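PDB 6OMZ: dihydropteroate synthase from Mycobacterium smegmatis, which probably catalyses the condensation of para-aminobenzoate with 6-hydroxymethyl-7,8-dihydropterin diphosphate to give 7,8-dihydropteroate, the immediate precursor of folates. Local coordinates for residues A[60-65]-A[90-95]. The protein carries 1 engineered substitution. Numbering follows the deposited sequence.
Sequences QIIDVG and RELAAQ. With EDO (1,2-ethanediol), chain L.
Asp63 OD2 is held by a salt bridge to Arg269 and a weak hydrogen bond from Asn121 ND2, while OD1 is hydrogen-bonded to Ser100 OG; its neighbours Ile62 and Val64 point the other way, toward Leu92 of helix 78-93. The strand thus illustrates the division of labour in a TIM barrel: Asp63 supplies polar contacts on the side of the pterin pocket, which Arg269 and Asn121 line, whereas between 60-65 and 90-95 the closest contacts are methyl to methyl. Leu92 reaches across with one branch, which points at the strand with CD1 anti to CA (chi2 175°). Leu92 CD1 ends 4.1 Å from Ile62 CG2. Val64 CG2 lies 4.3 Å from the same Leu92 CD1, and 3.9 Å from Ile62 CG2, completing a triangle. The Ile62 and Leu92 side chains cross at about a right angle, and only 76 Å² is buried. Just before strand 61-65, ethanediol, probably from the crystallisation liquor, donates from O1 to Gln60 O at 2.7 Å and is also hydrogen-bonded to Thr98 N. Within the beta-alpha-beta unit 61-65, 78-93 and 98-102, Ile99 touches both Val64 and Leu92; from outside it, helix 44-56 packs on Ile62 through Leu54 and Val55.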
loop_
_atom_site.group_PDB
_atom_site.type_symbol
_atom_site.label_atom_id
_atom_site.label_comp_id
_atom_site.label_asym_id
_atom_site.label_seq_id
_atom_site.Cartn_x
_atom_site.Cartn_y
_atom_site.Cartn_z
ATOM N N GLN A 60 9.345 1.838 8.811
ATOM C CA GLN A 60 10.350 0.890 8.329
ATOM C C GLN A 60 10.547 0.965 6.820
ATOM O O GLN A 60 11.642 0.683 6.320
ATOM C CB GLN A 60 9.946 -0.546 8.691
ATOM C CG GLN A 60 10.198 -0.947 10.131
ATOM C CD GLN A 60 9.308 -0.235 11.110
ATOM O OE1 GLN A 60 8.082 -0.265 10.993
ATOM N NE2 GLN A 60 9.919 0.416 12.096
ATOM N N ILE A 61 9.503 1.304 6.080
ATOM C CA ILE A 61 9.532 1.314 4.623
ATOM C C ILE A 61 8.892 2.610 4.159
ATOM O O ILE A 61 7.875 3.031 4.717
ATOM C CB ILE A 61 8.774 0.106 4.030
ATOM C CG1 ILE A 61 9.390 -1.212 4.508
ATOM C CG2 ILE A 61 8.740 0.186 2.485
ATOM C CD1 ILE A 61 8.536 -2.433 4.222
ATOM N N ILE A 62 9.481 3.247 3.151
ATOM C CA ILE A 62 8.860 4.407 2.509
ATOM C C ILE A 62 8.360 3.964 1.141
ATOM O O ILE A 62 9.148 3.503 0.311
ATOM C CB ILE A 62 9.824 5.592 2.381
ATOM C CG1 ILE A 62 10.286 6.070 3.772
ATOM C CG2 ILE A 62 9.139 6.717 1.626
ATOM C CD1 ILE A 62 9.136 6.464 4.712
ATOM N N ASP A 63 7.051 4.097 0.917
ATOM C CA ASP A 63 6.405 3.725 -0.338
ATOM C C ASP A 63 6.292 4.984 -1.200
ATOM O O ASP A 63 5.486 5.869 -0.904
ATOM C CB ASP A 63 5.031 3.109 -0.056
ATOM C CG ASP A 63 4.332 2.596 -1.318
ATOM O OD1 ASP A 63 4.962 1.862 -2.108
ATOM O OD2 ASP A 63 3.141 2.909 -1.504
ATOM N N VAL A 64 7.097 5.067 -2.262
ATOM C CA VAL A 64 7.152 6.254 -3.113
ATOM C C VAL A 64 6.284 6.018 -4.346
ATOM O O VAL A 64 6.399 4.971 -4.999
ATOM C CB VAL A 64 8.605 6.586 -3.497
ATOM C CG1 VAL A 64 8.664 7.766 -4.480
ATOM C CG2 VAL A 64 9.432 6.896 -2.224
ATOM N N GLY A 65 5.411 6.980 -4.659
ATOM C CA GLY A 65 4.551 6.877 -5.832
ATOM C C GLY A 65 4.505 8.178 -6.613
ATOM O O GLY A 65 4.720 9.261 -6.067
ATOM N N ARG A 90 16.314 8.122 -5.279
ATOM C CA ARG A 90 17.773 8.176 -5.208
ATOM C C ARG A 90 18.247 8.835 -3.915
ATOM O O ARG A 90 19.175 8.339 -3.258
ATOM C CB ARG A 90 18.351 8.912 -6.421
ATOM C CG ARG A 90 18.602 8.021 -7.636
ATOM C CD ARG A 90 19.435 8.748 -8.700
ATOM N NE ARG A 90 18.696 9.862 -9.297
ATOM C CZ ARG A 90 17.889 9.747 -10.352
ATOM N NH1 ARG A 90 17.712 8.566 -10.931
ATOM N NH2 ARG A 90 17.255 10.813 -10.825
ATOM N N GLU A 91 17.624 9.948 -3.524
ATOM C CA GLU A 91 18.100 10.647 -2.330
ATOM C C GLU A 91 17.756 9.883 -1.049
ATOM O O GLU A 91 18.556 9.853 -0.104
ATOM C CB GLU A 91 17.538 12.067 -2.299
ATOM C CG GLU A 91 17.905 12.858 -3.540
ATOM C CD GLU A 91 17.593 14.336 -3.428
ATOM O OE1 GLU A 91 17.634 14.874 -2.301
ATOM O OE2 GLU A 91 17.311 14.959 -4.473
ATOM N N LEU A 92 16.584 9.245 -0.998
ATOM C CA LEU A 92 16.223 8.490 0.199
ATOM C C LEU A 92 17.049 7.215 0.316
ATOM O O LEU A 92 17.441 6.819 1.420
ATOM C CB LEU A 92 14.726 8.168 0.189
ATOM C CG LEU A 92 13.762 9.357 0.308
ATOM C CD1 LEU A 92 12.320 8.898 0.170
ATOM C CD2 LEU A 92 13.961 10.106 1.641
ATOM N N ALA A 93 17.315 6.551 -0.813
ATOM C CA ALA A 93 18.131 5.343 -0.781
ATOM C C ALA A 93 19.549 5.648 -0.326
ATOM O O ALA A 93 20.170 4.824 0.351
ATOM C CB ALA A 93 18.141 4.677 -2.161
ATOM N N ALA A 94 20.070 6.833 -0.663
ATOM C CA ALA A 94 21.409 7.217 -0.218
ATOM C C ALA A 94 21.504 7.358 1.298
ATOM O O ALA A 94 22.616 7.364 1.835
ATOM C CB ALA A 94 21.836 8.530 -0.878
ATOM N N GLN A 95 20.373 7.481 1.999
ATOM C CA GLN A 95 20.355 7.462 3.460
ATOM C C GLN A 95 20.094 6.072 4.034
ATOM O O GLN A 95 19.877 5.949 5.243
ATOM C CB GLN A 95 19.300 8.437 4.004
ATOM C CG GLN A 95 19.398 9.847 3.444
ATOM C CD GLN A 95 20.694 10.526 3.814
ATOM O OE1 GLN A 95 21.226 10.325 4.906
ATOM N NE2 GLN A 95 21.217 11.334 2.902
HETATM C C1 EDO L . 13.761 3.133 6.905
HETATM O O1 EDO L . 13.889 2.080 5.943
HETATM C C2 EDO L . 14.398 2.670 8.209
HETATM O O2 EDO L . 15.701 2.161 7.909
#